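Local coordinates for protein chromatin structure-remodeling complex subunit RSC2 (Saccharomyces cerevisiae, PDB 4BB7) that serves as a subunit of the RSC chromatin-remodeling complex, in transcription regulation and nucleosome positioning, through parts that include this histone H3-binding BAH domain, at residues A[32-37]-A[124-129]; A[103-108]-A[115-120]; A[107-112]-A[139-144]. One frame throughout, in Å; residues are numbered along the deposited sequence.

Contact 1 of 3, residues A[32-37]-A[124-129]; sequences WALLRN and PLFVCE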
loop_
_atom_site.group_PDB
_atom_site.type_symbol
_atom_site.label_atom_id
_atom_site.label_comp_id
_atom_site.label_asym_id
_atom_site.label_seq_id
_atom_site.Cartn_x
_atom_site.Cartn_y
_atom_site.Cartn_z
ATOM N N TRP A 32 -4.252 -20.039 -0.201
ATOM C CA TRP A 32 -5.308 -19.598 0.704
ATOM C C TRP A 32 -4.796 -19.654 2.140
ATOM O O TRP A 32 -4.231 -20.662 2.564
ATOM C CB TRP A 32 -6.547 -20.482 0.559
ATOM C CG TRP A 32 -7.134 -20.488 -0.818
ATOM C CD1 TRP A 32 -6.920 -21.415 -1.796
ATOM C CD2 TRP A 32 -8.039 -19.524 -1.371
ATOM N NE1 TRP A 32 -7.635 -21.090 -2.925
ATOM C CE2 TRP A 32 -8.330 -19.932 -2.690
ATOM C CE3 TRP A 32 -8.630 -18.356 -0.881
ATOM C CZ2 TRP A 32 -9.185 -19.213 -3.524
ATOM C CZ3 TRP A 32 -9.484 -17.645 -1.712
ATOM C CH2 TRP A 32 -9.752 -18.077 -3.018
ATOM N N ALA A 33 -4.986 -18.578 2.894
ATOM C CA ALA A 33 -4.512 -18.557 4.274
ATOM C C ALA A 33 -5.364 -17.703 5.205
ATOM O O ALA A 33 -6.316 -17.044 4.781
ATOM C CB ALA A 33 -3.055 -18.115 4.333
ATOM N N LEU A 34 -5.002 -17.731 6.483
ATOM C CA LEU A 34 -5.693 -16.971 7.511
ATOM C C LEU A 34 -4.803 -15.833 8.011
ATOM O O LEU A 34 -3.622 -16.032 8.317
ATOM C CB LEU A 34 -6.074 -17.889 8.673
ATOM C CG LEU A 34 -6.725 -19.219 8.291
ATOM C CD1 LEU A 34 -6.804 -20.154 9.493
ATOM C CD2 LEU A 34 -8.103 -18.991 7.687
ATOM N N LEU A 35 -5.373 -14.637 8.090
ATOM C CA LEU A 35 -4.630 -13.476 8.559
ATOM C C LEU A 35 -5.227 -12.964 9.858
ATOM O O LEU A 35 -6.447 -12.965 10.029
ATOM C CB LEU A 35 -4.627 -12.375 7.495
ATOM C CG LEU A 35 -3.771 -12.681 6.263
ATOM C CD1 LEU A 35 -4.255 -11.916 5.042
ATOM C CD2 LEU A 35 -2.299 -12.393 6.547
ATOM N N ARG A 36 -4.366 -12.538 10.775
ATOM C CA ARG A 36 -4.821 -12.023 12.057
ATOM C C ARG A 36 -5.804 -10.878 11.849
ATOM O O ARG A 36 -5.506 -9.908 11.159
ATOM C CB ARG A 36 -3.638 -11.559 12.908
ATOM C CG ARG A 36 -4.016 -11.182 14.335
ATOM C CD ARG A 36 -4.490 -12.395 15.125
ATOM N NE ARG A 36 -3.376 -13.266 15.496
ATOM C CZ ARG A 36 -3.507 -14.419 16.147
ATOM N NH1 ARG A 36 -4.708 -14.860 16.501
ATOM N NH2 ARG A 36 -2.430 -15.136 16.441
ATOM N N ASN A 37 -6.987 -11.009 12.434
ATOM C CA ASN A 37 -8.010 -9.980 12.323
ATOM C C ASN A 37 -8.069 -9.139 13.593
ATOM O O ASN A 37 -8.396 -9.648 14.667
ATOM C CB ASN A 37 -9.372 -10.613 12.027
ATOM C CG ASN A 37 -10.500 -9.601 12.029
ATOM O OD1 ASN A 37 -10.277 -8.397 11.884
ATOM N ND2 ASN A 37 -11.724 -10.086 12.192
ATOM N N PRO A 124 -8.685 -25.175 7.614
ATOM C CA PRO A 124 -10.153 -25.111 7.554
ATOM C C PRO A 124 -10.694 -25.068 6.127
ATOM O O PRO A 124 -10.072 -24.478 5.245
ATOM C CB PRO A 124 -10.476 -23.797 8.274
ATOM C CG PRO A 124 -9.315 -23.567 9.172
ATOM C CD PRO A 124 -8.116 -24.103 8.447
ATOM N N LEU A 125 -11.853 -25.682 5.913
ATOM C CA LEU A 125 -12.466 -25.726 4.590
ATOM C C LEU A 125 -13.620 -24.730 4.457
ATOM O O LEU A 125 -14.664 -24.887 5.089
ATOM C CB LEU A 125 -12.943 -27.145 4.266
ATOM C CG LEU A 125 -13.726 -27.324 2.959
ATOM C CD1 LEU A 125 -13.010 -26.663 1.784
ATOM C CD2 LEU A 125 -13.988 -28.798 2.671
ATOM N N PHE A 126 -13.419 -23.699 3.639
ATOM C CA PHE A 126 -14.473 -22.733 3.344
ATOM C C PHE A 126 -14.936 -22.925 1.905
ATOM O O PHE A 126 -14.198 -23.468 1.080
ATOM C CB PHE A 126 -13.972 -21.296 3.513
ATOM C CG PHE A 126 -13.330 -21.018 4.844
ATOM C CD1 PHE A 126 -14.105 -20.776 5.966
ATOM C CD2 PHE A 126 -11.950 -20.965 4.965
ATOM C CE1 PHE A 126 -13.514 -20.505 7.190
ATOM C CE2 PHE A 126 -11.351 -20.693 6.188
ATOM C CZ PHE A 126 -12.132 -20.466 7.302
ATOM N N VAL A 127 -16.149 -22.475 1.601
ATOM C CA VAL A 127 -16.643 -22.515 0.231
ATOM C C VAL A 127 -17.140 -21.143 -0.191
ATOM O O VAL A 127 -17.702 -20.401 0.611
ATOM C CB VAL A 127 -17.773 -23.555 0.041
ATOM C CG1 VAL A 127 -19.031 -23.120 0.772
ATOM C CG2 VAL A 127 -18.067 -23.762 -1.438
ATOM N N CYS A 128 -16.921 -20.808 -1.456
ATOM C CA CYS A 128 -17.366 -19.531 -1.993
ATOM C C CYS A 128 -18.213 -19.728 -3.243
ATOM O O CYS A 128 -17.799 -20.390 -4.199
ATOM C CB CYS A 128 -16.168 -18.622 -2.295
ATOM S SG CYS A 128 -16.586 -17.067 -3.129
ATOM N N GLU A 129 -19.409 -19.156 -3.220
ATOM C CA GLU A 129 -20.264 -19.133 -4.395
ATOM C C GLU A 129 -20.413 -17.704 -4.914
ATOM O O GLU A 129 -20.355 -17.463 -6.120
ATOM C CB GLU A 129 -21.639 -19.712 -4.071
ATOM C CG GLU A 129 -22.545 -19.822 -5.277
ATOM C CD GLU A 129 -23.929 -20.309 -4.915
ATOM O OE1 GLU A 129 -24.245 -20.328 -3.710
ATOM O OE2 GLU A 129 -24.699 -20.672 -5.831
#
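Leu34 meets Pro124 and Phe126 by splitting the work between its two methyl branches. CD2 comes up to the rim of the Phe126 ring, lying near the ring plane 4.0 Å from CE2, so the leucine touches the edge of the aromatic and the two side chains cross obliquely. The other branch, CD1, turns to the pyrrolidine ring of Pro124 and stops 4.2 Å from CG. With CG of Phe126 anti to its carbonyl carbon (chi1 -53°), the ring projects from its strand back toward Leu34. No hydrogen bond joins the segments, because strands 32-35 and 125-128 are not neighbours: strand 100-108 lies between them in the mixed sheet of the BAH domain, antiparallel to the first and parallel to the second. The side chains therefore reach across that middle strand, on the face where Leu34 and Phe126 also touch Cys104. A branched leucine suits this place, since its fork lets one residue cover two partners, while the phenyl ring extends far enough for its edge to meet the leucine over the intervening strand. Val46 of strand 45-54 and Arg69 pack against Phe126 as well, and Pro124, at the exposed end of the contact, precedes strand 125-128.

Contact 2 of 3, residues A[103-108]-A[115-120]; sequences KCYVIH and GNPDMK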
loop_
_atom_site.group_PDB
_atom_site.type_symbol
_atom_site.label_atom_id
_atom_site.label_comp_id
_atom_site.label_asym_id
_atom_site.label_seq_id
_atom_site.Cartn_x
_atom_site.Cartn_y
_atom_site.Cartn_z
ATOM N N LYS A 103 -2.756 -21.818 7.435
ATOM C CA LYS A 103 -3.241 -22.111 6.093
ATOM C C LYS A 103 -4.732 -22.409 6.130
ATOM O O LYS A 103 -5.280 -22.758 7.178
ATOM C CB LYS A 103 -2.516 -23.330 5.514
ATOM C CG LYS A 103 -1.109 -23.064 5.019
ATOM C CD LYS A 103 -1.128 -22.292 3.715
ATOM C CE LYS A 103 0.258 -22.231 3.094
ATOM N NZ LYS A 103 0.760 -23.584 2.720
ATOM N N CYS A 104 -5.382 -22.268 4.981
ATOM C CA CYS A 104 -6.754 -22.725 4.817
ATOM C C CYS A 104 -6.986 -23.058 3.353
ATOM O O CYS A 104 -6.046 -23.080 2.558
ATOM C CB CYS A 104 -7.759 -21.668 5.293
ATOM S SG CYS A 104 -8.128 -20.344 4.101
ATOM N N TYR A 105 -8.238 -23.316 3.000
ATOM C CA TYR A 105 -8.589 -23.563 1.609
ATOM C C TYR A 105 -10.003 -23.087 1.293
ATOM O O TYR A 105 -10.954 -23.430 1.996
ATOM C CB TYR A 105 -8.439 -25.046 1.267
ATOM C CG TYR A 105 -8.424 -25.319 -0.218
ATOM C CD1 TYR A 105 -7.257 -25.174 -0.954
ATOM C CD2 TYR A 105 -9.574 -25.711 -0.885
ATOM C CE1 TYR A 105 -7.234 -25.419 -2.311
ATOM C CE2 TYR A 105 -9.561 -25.959 -2.244
ATOM C CZ TYR A 105 -8.387 -25.812 -2.952
ATOM O OH TYR A 105 -8.363 -26.056 -4.305
ATOM N N VAL A 106 -10.131 -22.289 0.239
ATOM C CA VAL A 106 -11.436 -21.853 -0.242
ATOM C C VAL A 106 -11.762 -22.556 -1.557
ATOM O O VAL A 106 -10.994 -22.471 -2.519
ATOM C CB VAL A 106 -11.487 -20.324 -0.451
ATOM C CG1 VAL A 106 -12.820 -19.913 -1.067
ATOM C CG2 VAL A 106 -11.252 -19.596 0.866
ATOM N N ILE A 107 -12.894 -23.255 -1.592
ATOM C CA ILE A 107 -13.319 -23.971 -2.793
ATOM C C ILE A 107 -14.509 -23.284 -3.472
ATOM O O ILE A 107 -15.328 -22.640 -2.816
ATOM C CB ILE A 107 -13.664 -25.450 -2.487
ATOM C CG1 ILE A 107 -13.778 -26.258 -3.781
ATOM C CG2 ILE A 107 -14.946 -25.552 -1.682
ATOM C CD1 ILE A 107 -14.037 -27.732 -3.556
ATOM N N HIS A 108 -14.589 -23.422 -4.792
ATOM C CA HIS A 108 -15.671 -22.827 -5.567
ATOM C C HIS A 108 -16.935 -23.684 -5.497
ATOM O O HIS A 108 -16.903 -24.877 -5.800
ATOM C CB HIS A 108 -15.236 -22.643 -7.021
ATOM C CG HIS A 108 -16.232 -21.904 -7.857
ATOM N ND1 HIS A 108 -16.538 -22.271 -9.150
ATOM C CD2 HIS A 108 -16.993 -20.817 -7.585
ATOM C CE1 HIS A 108 -17.444 -21.442 -9.638
ATOM N NE2 HIS A 108 -17.737 -20.551 -8.708
ATOM N N GLY A 115 -17.996 -32.596 -6.444
ATOM C CA GLY A 115 -17.135 -33.502 -5.711
ATOM C C GLY A 115 -16.253 -32.808 -4.695
ATOM O O GLY A 115 -16.608 -31.759 -4.159
ATOM N N ASN A 116 -15.093 -33.403 -4.433
ATOM C CA ASN A 116 -14.170 -32.890 -3.428
ATOM C C ASN A 116 -12.783 -32.593 -3.986
ATOM O O ASN A 116 -12.368 -33.193 -4.978
ATOM C CB ASN A 116 -14.062 -33.872 -2.261
ATOM C CG ASN A 116 -15.323 -33.927 -1.436
ATOM O OD1 ASN A 116 -16.009 -32.919 -1.270
ATOM N ND2 ASN A 116 -15.640 -35.104 -0.912
ATOM N N PRO A 117 -12.061 -31.659 -3.349
ATOM C CA PRO A 117 -10.689 -31.356 -3.763
ATOM C C PRO A 117 -9.797 -32.570 -3.551
ATOM O O PRO A 117 -9.911 -33.238 -2.522
ATOM C CB PRO A 117 -10.275 -30.229 -2.809
ATOM C CG PRO A 117 -11.553 -29.645 -2.316
ATOM C CD PRO A 117 -12.509 -30.795 -2.245
ATOM N N ASP A 118 -8.927 -32.858 -4.513
ATOM C CA ASP A 118 -8.019 -33.992 -4.386
ATOM C C ASP A 118 -6.681 -33.540 -3.816
ATOM O O ASP A 118 -5.704 -33.381 -4.547
ATOM C CB ASP A 118 -7.826 -34.684 -5.736
ATOM C CG ASP A 118 -7.379 -36.130 -5.593
ATOM O OD1 ASP A 118 -7.627 -36.728 -4.524
ATOM O OD2 ASP A 118 -6.789 -36.670 -6.553
ATOM N N MET A 119 -6.650 -33.330 -2.502
ATOM C CA MET A 119 -5.448 -32.867 -1.818
ATOM C C MET A 119 -5.601 -32.998 -0.308
ATOM O O MET A 119 -6.651 -33.410 0.182
ATOM C CB MET A 119 -5.138 -31.417 -2.201
ATOM C CG MET A 119 -6.252 -30.430 -1.882
ATOM S SD MET A 119 -6.001 -28.824 -2.669
ATOM C CE MET A 119 -4.359 -28.408 -2.088
ATOM N N LYS A 120 -4.550 -32.650 0.428
ATOM C CA LYS A 120 -4.553 -32.794 1.880
ATOM C C LYS A 120 -4.802 -31.466 2.595
ATOM O O LYS A 120 -4.322 -30.417 2.166
ATOM C CB LYS A 120 -3.238 -33.412 2.358
#
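Met119 and Pro117 approach the ring of Tyr105, while Pro117 also meets Ile107; no hydrogen bond links the two segments. The sulfur-aromatic part is a Met-aromatic contact. Met119 SD stands 4.2 Å from the centroid of the Tyr105 ring and 34° off its normal, an oblique approach in which the nearest ring atom is CE1, 3.6 Å from SD. The methionine reaches it with CG set between its backbone N and carbonyl carbon (chi1 59°), and its flexible chain lays a polarisable sulfur against the ring.

The purely apolar part centres on Pro117, whose compact ring can pack closely. Its CG lies 3.4 Å from Ile107 CD1, the far end of an extended isoleucine that crosses the proline at about a right angle. The same CG is 4.2 Å from Tyr105 CE2, so the proline touches both Tyr105 and Ile107. Arg111, on the helix joining the segments, hydrogen-bonds through NH1 to the Tyr105 hydroxyl oxygen and also packs on Pro117.

The chemistry implies that strand 115-117 and the residues after it cover the six-stranded mixed sheet of the BAH domain through dispersion and sulfur-ring contacts, with tyrosine offering an apolar ring here and its polar end to Arg111.

Contact 3 of 3, residues A[107-112]-A[139-144]; sequences IHFTRY and FNKIRT. With SO4 (sulfate ion), chain E.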
loop_
_atom_site.group_PDB
_atom_site.type_symbol
_atom_site.label_atom_id
_atom_site.label_comp_id
_atom_site.label_asym_id
_atom_site.label_seq_id
_atom_site.Cartn_x
_atom_site.Cartn_y
_atom_site.Cartn_z
ATOM N N ILE A 107 -12.894 -23.255 -1.592
ATOM C CA ILE A 107 -13.319 -23.971 -2.793
ATOM C C ILE A 107 -14.509 -23.284 -3.472
ATOM O O ILE A 107 -15.328 -22.640 -2.816
ATOM C CB ILE A 107 -13.664 -25.450 -2.487
ATOM C CG1 ILE A 107 -13.778 -26.258 -3.781
ATOM C CG2 ILE A 107 -14.946 -25.552 -1.682
ATOM C CD1 ILE A 107 -14.037 -27.732 -3.556
ATOM N N HIS A 108 -14.589 -23.422 -4.792
ATOM C CA HIS A 108 -15.671 -22.827 -5.567
ATOM C C HIS A 108 -16.935 -23.684 -5.497
ATOM O O HIS A 108 -16.903 -24.877 -5.800
ATOM C CB HIS A 108 -15.236 -22.643 -7.021
ATOM C CG HIS A 108 -16.232 -21.904 -7.857
ATOM N ND1 HIS A 108 -16.538 -22.271 -9.150
ATOM C CD2 HIS A 108 -16.993 -20.817 -7.585
ATOM C CE1 HIS A 108 -17.444 -21.442 -9.638
ATOM N NE2 HIS A 108 -17.737 -20.551 -8.708
ATOM N N PHE A 109 -18.048 -23.073 -5.105
ATOM C CA PHE A 109 -19.290 -23.817 -4.895
ATOM C C PHE A 109 -19.615 -24.804 -6.009
ATOM O O PHE A 109 -19.943 -25.959 -5.747
ATOM C CB PHE A 109 -20.479 -22.877 -4.696
ATOM C CG PHE A 109 -21.798 -23.592 -4.599
ATOM C CD1 PHE A 109 -22.078 -24.415 -3.514
ATOM C CD2 PHE A 109 -22.757 -23.449 -5.588
ATOM C CE1 PHE A 109 -23.292 -25.078 -3.418
ATOM C CE2 PHE A 109 -23.975 -24.110 -5.500
ATOM C CZ PHE A 109 -24.242 -24.926 -4.415
ATOM N N THR A 110 -19.536 -24.347 -7.252
ATOM C CA THR A 110 -19.894 -25.201 -8.378
ATOM C C THR A 110 -19.039 -26.472 -8.406
ATOM O O THR A 110 -19.515 -27.542 -8.780
ATOM C CB THR A 110 -19.780 -24.450 -9.717
ATOM O OG1 THR A 110 -20.390 -23.157 -9.595
ATOM C CG2 THR A 110 -20.470 -25.229 -10.824
ATOM N N ARG A 111 -17.779 -26.345 -7.993
ATOM C CA ARG A 111 -16.866 -27.484 -7.906
ATOM C C ARG A 111 -17.177 -28.391 -6.706
ATOM O O ARG A 111 -17.366 -29.601 -6.864
ATOM C CB ARG A 111 -15.417 -26.993 -7.853
ATOM C CG ARG A 111 -14.384 -28.066 -7.561
ATOM C CD ARG A 111 -12.984 -27.462 -7.533
ATOM N NE ARG A 111 -11.966 -28.433 -7.140
ATOM C CZ ARG A 111 -10.865 -28.130 -6.458
ATOM N NH1 ARG A 111 -10.636 -26.879 -6.084
ATOM N NH2 ARG A 111 -9.998 -29.083 -6.144
ATOM N N TYR A 112 -17.235 -27.805 -5.512
ATOM C CA TYR A 112 -17.588 -28.552 -4.304
ATOM C C TYR A 112 -18.947 -29.232 -4.485
ATOM O O TYR A 112 -19.299 -30.169 -3.763
ATOM C CB TYR A 112 -17.628 -27.617 -3.090
ATOM C CG TYR A 112 -17.510 -28.318 -1.755
ATOM C CD1 TYR A 112 -17.013 -29.611 -1.665
ATOM C CD2 TYR A 112 -17.906 -27.686 -0.580
ATOM C CE1 TYR A 112 -16.905 -30.253 -0.443
ATOM C CE2 TYR A 112 -17.800 -28.319 0.651
ATOM C CZ TYR A 112 -17.299 -29.603 0.711
ATOM O OH TYR A 112 -17.194 -30.239 1.927
ATOM N N PHE A 139 -24.851 -9.290 -3.869
ATOM C CA PHE A 139 -24.176 -10.568 -4.032
ATOM C C PHE A 139 -24.338 -11.019 -5.481
ATOM O O PHE A 139 -25.451 -11.070 -5.992
ATOM C CB PHE A 139 -24.773 -11.625 -3.097
ATOM C CG PHE A 139 -24.518 -11.378 -1.629
ATOM C CD1 PHE A 139 -25.260 -10.442 -0.928
ATOM C CD2 PHE A 139 -23.561 -12.111 -0.944
ATOM C CE1 PHE A 139 -25.034 -10.223 0.422
ATOM C CE2 PHE A 139 -23.333 -11.898 0.407
ATOM C CZ PHE A 139 -24.072 -10.952 1.088
ATOM N N ASN A 140 -23.228 -11.342 -6.138
ATOM C CA ASN A 140 -23.263 -11.845 -7.509
ATOM C C ASN A 140 -22.616 -13.218 -7.627
ATOM O O ASN A 140 -21.463 -13.402 -7.240
ATOM C CB ASN A 140 -22.571 -10.869 -8.463
ATOM C CG ASN A 140 -23.351 -9.582 -8.651
ATOM O OD1 ASN A 140 -22.852 -8.495 -8.364
ATOM N ND2 ASN A 140 -24.587 -9.700 -9.136
ATOM N N LYS A 141 -23.356 -14.182 -8.165
ATOM C CA LYS A 141 -22.828 -15.531 -8.331
ATOM C C LYS A 141 -21.618 -15.527 -9.253
ATOM O O LYS A 141 -21.622 -14.861 -10.288
ATOM C CB LYS A 141 -23.895 -16.472 -8.890
ATOM C CG LYS A 141 -23.404 -17.902 -9.079
ATOM C CD LYS A 141 -24.466 -18.772 -9.732
ATOM C CE LYS A 141 -23.991 -20.209 -9.880
ATOM N NZ LYS A 141 -23.788 -20.874 -8.566
ATOM N N ILE A 142 -20.589 -16.277 -8.879
ATOM C CA ILE A 142 -19.362 -16.326 -9.670
ATOM C C ILE A 142 -19.376 -17.496 -10.653
ATOM O O ILE A 142 -19.477 -18.655 -10.257
ATOM C CB ILE A 142 -18.109 -16.405 -8.771
ATOM C CG1 ILE A 142 -18.243 -15.437 -7.593
ATOM C CG2 ILE A 142 -16.847 -16.103 -9.577
ATOM C CD1 ILE A 142 -17.084 -15.484 -6.612
ATOM N N ARG A 143 -19.270 -17.173 -11.938
ATOM C CA ARG A 143 -19.270 -18.177 -12.993
ATOM C C ARG A 143 -17.859 -18.418 -13.528
ATOM O O ARG A 143 -17.543 -19.508 -14.002
ATOM C CB ARG A 143 -20.183 -17.739 -14.140
ATOM C CG ARG A 143 -21.577 -17.291 -13.714
ATOM C CD ARG A 143 -22.374 -18.428 -13.091
ATOM N NE ARG A 143 -23.789 -18.089 -12.956
ATOM C CZ ARG A 143 -24.736 -18.468 -13.810
ATOM N NH1 ARG A 143 -24.425 -19.207 -14.869
ATOM N NH2 ARG A 143 -25.997 -18.112 -13.605
ATOM N N THR A 144 -17.017 -17.392 -13.459
ATOM C CA THR A 144 -15.652 -17.478 -13.969
ATOM C C THR A 144 -14.656 -17.430 -12.818
ATOM O O THR A 144 -14.031 -16.402 -12.565
ATOM C CB THR A 144 -15.354 -16.325 -14.954
ATOM O OG1 THR A 144 -16.411 -16.228 -15.916
ATOM C CG2 THR A 144 -14.038 -16.562 -15.679
HETATM S S SO4 E . -18.865 -14.057 -13.846
HETATM O O1 SO4 E . -20.319 -13.925 -13.810
HETATM O O2 SO4 E . -18.414 -14.899 -12.742
HETATM O O3 SO4 E . -18.463 -14.667 -15.109
HETATM O O4 SO4 E . -18.262 -12.733 -13.724
#
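A chi1 of -174° sets CG of His108 opposite the backbone N and sends the imidazole from the end of strand 100-108 to Ile142, while the Lys141 chain, extended through its first three torsions and bent at the last, carries NZ to Phe109 and Thr110. The histidine makes the one hydrogen bond across the contact: NE2 donates to Ile142 O over 3.0 Å in a moderately bent bond (143°). The oxygen lies at the edge of the ring, in its plane, whereas NE2 sits above the carbonyl plane, 41° out of it. Histidine suits this place because the far nitrogen of the imidazole offers an N-H well away from the backbone, where it can meet a carbonyl of another segment. Its ring stacks with Trp145.

Lys141 NZ comes to the edge of the Phe109 ring, 4.1 Å from CD2, and to 4.2 Å from Thr110 OG1. Neither approach is a polar bond; the ammonium has its salt bridge with Glu129, and the long aliphatic stem lets a charge reach this buried neighbourhood. Phe109 meanwhile stacks on Tyr82.

Beyond Ile142 the chain binds a sulfate, probably from the crystallisation liquor. Arg143 N donates to sulfate O2 at 2.6 Å. Thr144 N donates to the same sulfate O2 at 2.9 Å, and the Thr144 hydroxyl OG1 donates to sulfate O3 at 2.7 Å.

His108 also occupies the N-cap position of helix 109-114, and its backbone O accepts a bond from Tyr112 N 3.0 Å away. The whole is a strand-to-helix junction of the BAH domain, tied through the side chain of the residue at the N-cap position to the end of the hairpin formed by strands 130-133 and 138-141.

Strand 100-108 is common ground for the three contacts: contact 1 reaches across it, contact 2 covers it, and contact 3 starts where it gives way to helix 109-114. Contacts 2 and 3 share Ile107 and His108, and their centres are about 13 Å apart. The centre of contact 1 lies about 11 Å from that of contact 2 and about 15 Å from that of contact 3. It is bound to both through strand 125-128, since Cys128 N lies 2.8 Å from Ile107 O and Cys128 O equally close to Phe109 N, probable hydrogen bonds that carry strand 125-128 alongside strand 100-108 and on to the start of the helix. The sulfate belongs to contact 3 alone among these segments.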